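Local coordinates for protein UDP-4-amino-4,6-dideoxy-N-acetyl-beta-L-altrosamine transaminase (Helicobacter pylori, PDB 2FNU) that transfers an amino group, by means of a pyridoxal phosphate cofactor, to a UDP-linked 4-keto sugar in the second step of pseudaminic acid biosynthesis, at residues 148-153 with 171-176; 310-315 with 343-348. One frame throughout, in Å; residues are numbered along the deposited sequence.

Interaction 1: 148-153 with 171-176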
loop_
_atom_site.group_PDB
_atom_site.type_symbol
_atom_site.label_atom_id
_atom_site.label_comp_id
_atom_site.label_asym_id
_atom_site.label_seq_id
_atom_site.Cartn_x
_atom_site.Cartn_y
_atom_site.Cartn_z
ATOM N N SER B 148 -8.088 -17.996 26.235
ATOM C CA SER B 148 -6.844 -18.152 25.467
ATOM C C SER B 148 -6.997 -17.630 24.043
ATOM O O SER B 148 -6.565 -18.273 23.086
ATOM C CB SER B 148 -6.380 -19.614 25.454
ATOM O OG SER B 148 -6.150 -20.058 26.781
ATOM N N LEU B 149 -7.656 -16.474 23.920
ATOM C CA LEU B 149 -7.814 -15.804 22.626
ATOM C C LEU B 149 -6.944 -14.566 22.592
ATOM O O LEU B 149 -6.663 -13.970 23.630
ATOM C CB LEU B 149 -9.257 -15.338 22.442
ATOM C CG LEU B 149 -10.375 -16.324 22.770
ATOM C CD1 LEU B 149 -11.749 -15.663 22.599
ATOM C CD2 LEU B 149 -10.245 -17.560 21.908
ATOM N N SER B 150 -6.561 -14.151 21.380
ATOM C CA SER B 150 -5.887 -12.871 21.215
ATOM C C SER B 150 -6.908 -11.754 21.112
ATOM O O SER B 150 -7.902 -11.881 20.393
ATOM C CB SER B 150 -5.041 -12.879 19.945
ATOM O OG SER B 150 -3.995 -13.831 20.054
ATOM N N PHE B 151 -6.638 -10.667 21.837
ATOM C CA PHE B 151 -7.427 -9.425 21.742
ATOM C C PHE B 151 -6.746 -8.524 20.712
ATOM O O PHE B 151 -5.618 -8.085 20.927
ATOM C CB PHE B 151 -7.486 -8.772 23.137
ATOM C CG PHE B 151 -8.128 -7.405 23.194
ATOM C CD1 PHE B 151 -7.871 -6.580 24.282
ATOM C CD2 PHE B 151 -9.012 -6.958 22.213
ATOM C CE1 PHE B 151 -8.452 -5.306 24.379
ATOM C CE2 PHE B 151 -9.591 -5.676 22.311
ATOM C CZ PHE B 151 -9.306 -4.866 23.402
ATOM N N LEU B 152 -7.429 -8.278 19.594
ATOM C CA LEU B 152 -6.919 -7.384 18.549
ATOM C C LEU B 152 -7.861 -6.187 18.463
ATOM O O LEU B 152 -9.073 -6.337 18.576
ATOM C CB LEU B 152 -6.843 -8.090 17.190
ATOM C CG LEU B 152 -6.130 -9.451 17.179
ATOM C CD1 LEU B 152 -6.230 -10.127 15.813
ATOM C CD2 LEU B 152 -4.675 -9.274 17.608
ATOM N N SER B 153 -7.303 -4.991 18.297
ATOM C CA SER B 153 -8.124 -3.777 18.339
ATOM C C SER B 153 -7.999 -2.975 17.043
ATOM O O SER B 153 -6.904 -2.500 16.733
ATOM C CB SER B 153 -7.683 -2.900 19.513
ATOM O OG SER B 153 -8.492 -1.718 19.641
ATOM N N PHE B 171 -3.729 -1.576 24.961
ATOM C CA PHE B 171 -4.593 -2.499 25.714
ATOM C C PHE B 171 -4.695 -3.902 25.131
ATOM O O PHE B 171 -4.977 -4.869 25.851
ATOM C CB PHE B 171 -6.012 -1.948 25.838
ATOM C CG PHE B 171 -6.099 -0.608 26.510
ATOM C CD1 PHE B 171 -6.655 0.474 25.843
ATOM C CD2 PHE B 171 -5.652 -0.433 27.816
ATOM C CE1 PHE B 171 -6.744 1.731 26.446
ATOM C CE2 PHE B 171 -5.751 0.819 28.441
ATOM C CZ PHE B 171 -6.295 1.896 27.758
ATOM N N ALA B 172 -4.544 -4.002 23.819
ATOM C CA ALA B 172 -4.748 -5.253 23.117
ATOM C C ALA B 172 -3.388 -5.868 22.784
ATOM O O ALA B 172 -2.343 -5.236 22.980
ATOM C CB ALA B 172 -5.527 -4.980 21.842
ATOM N N LEU B 173 -3.385 -7.100 22.275
ATOM C CA LEU B 173 -2.144 -7.682 21.774
ATOM C C LEU B 173 -1.501 -6.711 20.785
ATOM O O LEU B 173 -0.284 -6.466 20.824
ATOM C CB LEU B 173 -2.414 -9.032 21.107
ATOM C CG LEU B 173 -1.193 -9.634 20.417
ATOM C CD1 LEU B 173 -0.023 -9.848 21.416
ATOM C CD2 LEU B 173 -1.552 -10.934 19.725
ATOM N N ALA B 174 -2.330 -6.155 19.906
ATOM C CA ALA B 174 -1.884 -5.090 19.019
ATOM C C ALA B 174 -3.099 -4.279 18.613
ATOM O O ALA B 174 -4.225 -4.798 18.637
ATOM C CB ALA B 174 -1.194 -5.674 17.791
ATOM N N SER B 175 -2.851 -3.030 18.225
ATOM C CA SER B 175 -3.913 -2.117 17.818
ATOM C C SER B 175 -3.549 -1.433 16.507
ATOM O O SER B 175 -2.379 -1.161 16.248
ATOM C CB SER B 175 -4.134 -1.056 18.894
ATOM O OG SER B 175 -4.445 -1.665 20.153
ATOM N N VAL B 176 -4.562 -1.160 15.700
ATOM C CA VAL B 176 -4.354 -0.528 14.395
ATOM C C VAL B 176 -4.912 0.887 14.429
ATOM O O VAL B 176 -5.984 1.108 14.981
ATOM C CB VAL B 176 -5.042 -1.342 13.286
ATOM C CG1 VAL B 176 -5.125 -0.560 11.958
ATOM C CG2 VAL B 176 -4.318 -2.692 13.132
#
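One face of the Phe151 ring, beside the large mixed sheet of the PLP-binding domain, is occupied by the methyl of Ala172, whose CB stands 3.7 Å from the ring centroid and only 9° off its normal, a CH-pi contact over the middle of the face. Phe171 O approaches the same ring obliquely, and the ring also packs on Val140, Gln141 and Cys144 of helix 137-146. Phe151 reaches this position because its CG is anti to the backbone N (chi1 173°); Ala172 suits the spot because a methyl is small enough to stand over the centre of the ring.

The segments carry neighbouring parallel strands, 150-154 and 174-178, of this seven-stranded sheet in an aspartate aminotransferase-like fold. Their pairing begins where Leu173 N donates to Phe151 O (2.8 Å), bent at the hydrogen (138°), where the chain at 171-173 has not yet settled into the strand. Further along, Ser153 is gripped at both ends of its backbone: Ser153 N donates to Ala174 O at 3.1 Å, and Ser153 O accepts from Val176 N at 2.9 Å, nearly along the C=O axis.

Leu152 leaves the sheet on the face opposite Ser153 and Ser175, and its CD2 lies beside Leu173 CD2 at 4.1 Å, while Leu152 also meets Tyr64 of helix 56-66. Val176 rests on Ala56 and Leu60 of that helix, close to the cofactor. Ser153 and Ser175 form a parallel bridge with their CA atoms 4.6 Å apart, and both small side chains project to the same face. The hydroxyl of Ser153 bonds to that of Ser155, and Ser153 CB lies 3.5 Å from Ser175 OG.

Interaction 2: 310-315 with 343-348. With UD1 (uridine-diphosphate-N-acetylglucosamine), chain F.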
loop_
_atom_site.group_PDB
_atom_site.type_symbol
_atom_site.label_atom_id
_atom_site.label_comp_id
_atom_site.label_asym_id
_atom_site.label_seq_id
_atom_site.Cartn_x
_atom_site.Cartn_y
_atom_site.Cartn_z
ATOM N N ILE B 310 -25.120 19.973 3.937
ATOM C CA ILE B 310 -24.613 19.168 5.060
ATOM C C ILE B 310 -24.398 17.740 4.577
ATOM O O ILE B 310 -25.356 16.954 4.508
ATOM C CB ILE B 310 -25.602 19.177 6.242
ATOM C CG1 ILE B 310 -25.895 20.621 6.681
ATOM C CG2 ILE B 310 -25.049 18.376 7.433
ATOM C CD1 ILE B 310 -27.135 20.720 7.517
ATOM N N LEU B 311 -23.149 17.419 4.231
ATOM C CA LEU B 311 -22.859 16.171 3.506
ATOM C C LEU B 311 -22.669 15.012 4.471
ATOM O O LEU B 311 -21.609 14.366 4.524
ATOM C CB LEU B 311 -21.681 16.343 2.547
ATOM C CG LEU B 311 -21.788 17.567 1.618
ATOM C CD1 LEU B 311 -20.545 17.663 0.697
ATOM C CD2 LEU B 311 -23.079 17.561 0.797
ATOM N N ALA B 312 -23.743 14.732 5.204
ATOM C CA ALA B 312 -23.694 13.742 6.260
ATOM C C ALA B 312 -23.552 12.355 5.660
ATOM O O ALA B 312 -23.907 12.135 4.493
ATOM C CB ALA B 312 -24.951 13.822 7.122
ATOM N N GLN B 313 -23.058 11.422 6.474
ATOM C CA GLN B 313 -22.788 10.065 6.013
ATOM C C GLN B 313 -23.312 9.087 7.065
ATOM O O GLN B 313 -23.597 9.488 8.190
ATOM C CB GLN B 313 -21.272 9.919 5.791
ATOM C CG GLN B 313 -20.785 8.572 5.284
ATOM C CD GLN B 313 -21.484 8.143 4.016
ATOM O OE1 GLN B 313 -22.646 7.733 4.040
ATOM N NE2 GLN B 313 -20.770 8.224 2.894
ATOM N N VAL B 314 -23.452 7.812 6.702
ATOM C CA VAL B 314 -23.885 6.795 7.644
ATOM C C VAL B 314 -22.740 5.806 7.875
ATOM O O VAL B 314 -22.131 5.313 6.905
ATOM C CB VAL B 314 -25.119 6.036 7.125
ATOM C CG1 VAL B 314 -25.521 4.889 8.089
ATOM C CG2 VAL B 314 -26.300 7.003 6.922
ATOM N N HIS B 315 -22.449 5.538 9.151
ATOM C CA HIS B 315 -21.444 4.536 9.546
ATOM C C HIS B 315 -22.110 3.549 10.520
ATOM O O HIS B 315 -22.397 3.933 11.647
ATOM C CB HIS B 315 -20.281 5.265 10.250
ATOM C CG HIS B 315 -19.619 6.309 9.401
ATOM N ND1 HIS B 315 -19.976 7.645 9.431
ATOM C CD2 HIS B 315 -18.603 6.214 8.514
ATOM C CE1 HIS B 315 -19.219 8.318 8.586
ATOM N NE2 HIS B 315 -18.370 7.477 8.022
ATOM N N ALA B 343 -30.684 4.010 12.477
ATOM C CA ALA B 343 -30.773 5.245 13.270
ATOM C C ALA B 343 -29.645 6.245 13.004
ATOM O O ALA B 343 -29.822 7.459 13.164
ATOM C CB ALA B 343 -30.818 4.914 14.759
ATOM N N GLU B 344 -28.471 5.756 12.604
ATOM C CA GLU B 344 -27.277 6.606 12.700
ATOM C C GLU B 344 -27.038 7.554 11.524
ATOM O O GLU B 344 -27.185 7.182 10.353
ATOM C CB GLU B 344 -26.030 5.725 12.888
ATOM C CG GLU B 344 -24.792 6.475 13.433
ATOM C CD GLU B 344 -23.944 7.177 12.363
ATOM O OE1 GLU B 344 -24.039 6.833 11.155
ATOM O OE2 GLU B 344 -23.158 8.085 12.764
ATOM N N ILE B 345 -26.625 8.772 11.868
ATOM C CA ILE B 345 -26.156 9.769 10.896
ATOM C C ILE B 345 -24.924 10.418 11.491
ATOM O O ILE B 345 -24.945 10.811 12.660
ATOM C CB ILE B 345 -27.202 10.868 10.618
ATOM C CG1 ILE B 345 -28.492 10.240 10.073
ATOM C CG2 ILE B 345 -26.642 11.877 9.627
ATOM C CD1 ILE B 345 -29.627 11.267 9.855
ATOM N N SER B 346 -23.854 10.509 10.692
ATOM C CA SER B 346 -22.630 11.194 11.105
ATOM C C SER B 346 -22.612 12.605 10.562
ATOM O O SER B 346 -22.669 12.808 9.353
ATOM C CB SER B 346 -21.399 10.445 10.606
ATOM O OG SER B 346 -21.393 9.135 11.178
ATOM N N LEU B 347 -22.526 13.575 11.469
ATOM C CA LEU B 347 -22.538 14.988 11.076
ATOM C C LEU B 347 -21.141 15.562 10.899
ATOM O O LEU B 347 -20.173 15.055 11.491
ATOM C CB LEU B 347 -23.281 15.808 12.135
ATOM C CG LEU B 347 -24.739 15.409 12.396
ATOM C CD1 LEU B 347 -25.307 16.323 13.486
ATOM C CD2 LEU B 347 -25.598 15.518 11.139
ATOM N N PRO B 348 -21.011 16.639 10.103
ATOM C CA PRO B 348 -19.674 17.209 9.938
ATOM C C PRO B 348 -18.949 17.486 11.257
ATOM O O PRO B 348 -19.490 18.121 12.168
ATOM C CB PRO B 348 -19.927 18.501 9.148
ATOM C CG PRO B 348 -21.191 18.192 8.351
ATOM C CD PRO B 348 -22.028 17.356 9.302
HETATM C "C1'" UD1 F . -14.474 4.765 4.060
HETATM C "C2'" UD1 F . -15.137 4.780 5.448
HETATM C "C3'" UD1 F . -14.270 5.457 6.504
HETATM C "C4'" UD1 F . -12.828 4.936 6.440
HETATM C "C5'" UD1 F . -12.226 4.901 5.023
HETATM C "C6'" UD1 F . -11.764 6.284 4.554
HETATM C "C7'" UD1 F . -17.594 4.769 5.213
HETATM C "C8'" UD1 F . -18.842 5.571 4.963
HETATM N "N2'" UD1 F . -16.443 5.435 5.360
HETATM O "O1'" UD1 F . -14.510 6.068 3.476
HETATM O "O3'" UD1 F . -14.801 5.194 7.824
HETATM O "O5'" UD1 F . -13.117 4.279 4.082
HETATM O "O7'" UD1 F . -17.648 3.564 5.283
HETATM N N1 UD1 F . -12.610 13.554 1.846
HETATM C C2 UD1 F . -11.761 14.676 1.924
HETATM N N3 UD1 F . -10.473 14.567 1.561
HETATM C C4 UD1 F . -9.963 13.412 1.111
HETATM C C5 UD1 F . -10.750 12.265 1.009
HETATM C C6 UD1 F . -12.089 12.327 1.372
HETATM O O2 UD1 F . -12.216 15.771 2.337
HETATM O O4 UD1 F . -8.762 13.363 0.785
HETATM C C1B UD1 F . -14.025 13.708 2.239
HETATM C C2B UD1 F . -14.798 14.156 1.006
HETATM O "O2'" UD1 F . -15.731 15.173 1.380
HETATM C C3B UD1 F . -15.522 12.910 0.545
HETATM C C4B UD1 F . -15.731 12.151 1.838
HETATM O O4B UD1 F . -14.607 12.469 2.667
HETATM O O3B UD1 F . -16.771 13.187 -0.102
HETATM C C5B UD1 F . -15.778 10.660 1.573
HETATM O O5B UD1 F . -15.970 10.003 2.818
HETATM P PA UD1 F . -16.514 8.484 2.822
HETATM O O1A UD1 F . -16.452 7.966 4.252
HETATM O O2A UD1 F . -17.834 8.455 2.070
HETATM O O3A UD1 F . -15.333 7.844 1.918
HETATM P PB UD1 F . -14.933 6.277 1.927
HETATM O O1B UD1 F . -16.163 5.430 1.636
HETATM O O2B UD1 F . -13.675 6.135 1.084
#
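Two main-chain bonds join Gln313 and Ser346 as a single antiparallel hydrogen-bonded pair, tying the substrate-binding segment to edge strand 344-347 of the three-stranded sheet. Ser346 N gives the shorter one, 2.7 Å to Gln313 O, running nearly along the C=O axis.

Side-chain bonds extend this pair into a chain of hydrogen bonds. His315 N donates to Glu344 OE1 at 2.9 Å, from above the carboxylate plane. The other oxygen, Glu344 OE2, accepts the hydroxyl hydrogen bond of Ser346 on its syn lone pair, the OG to OE2 distance being 2.6 Å. Ser346 OG in turn accepts from His315 ND1 at 2.7 Å, close to the imidazole plane. A serine suits this link because its hydroxyl donates and accepts at once.

Apolar contacts fill the other end: Ile310 CG2 meets Pro348 CD at 3.7 Å, and Ala312 CB touches Ile345 CG2.

Toward UD1, Gln313 bends at chi2 (54°), and the turn of the amide about chi3 (-75°) sets OE1 on Val314 N and NE2 toward phosphate oxygen O2A of UD1 at 3.1 Å; NE2 also bonds Phe217 O of the second subunit. His315 CD2 lies 3.6 Å from the acetamido methyl C8' of UD1.

With ND1 as donor and NE2 bonded to Tyr6 OH, the imidazole's rotation is fixed, and the nearby carboxylate would be expected to polarise it through Ser346, making Glu344 and Ser346 a second shell that positions His315 beside the sugar.

Both contacts are buried, but they join different elements on opposite sides of the chain's centre, their own centres about 29 Å apart. Interaction 1 lies within the large mixed sheet, where parallel main-chain bonding and apolar side chains pressed against flanking helices do the work, and the cofactor is approached just at its Val176 end. Interaction 2 attaches an irregular segment to the edge of the small antiparallel sheet; a single bridge is formed there, and buried polar side chains take over much of the bonding. The first thus belongs to the central sheet near the cofactor, whereas the second contributes directly to the UDP-sugar pocket and the subunit interface.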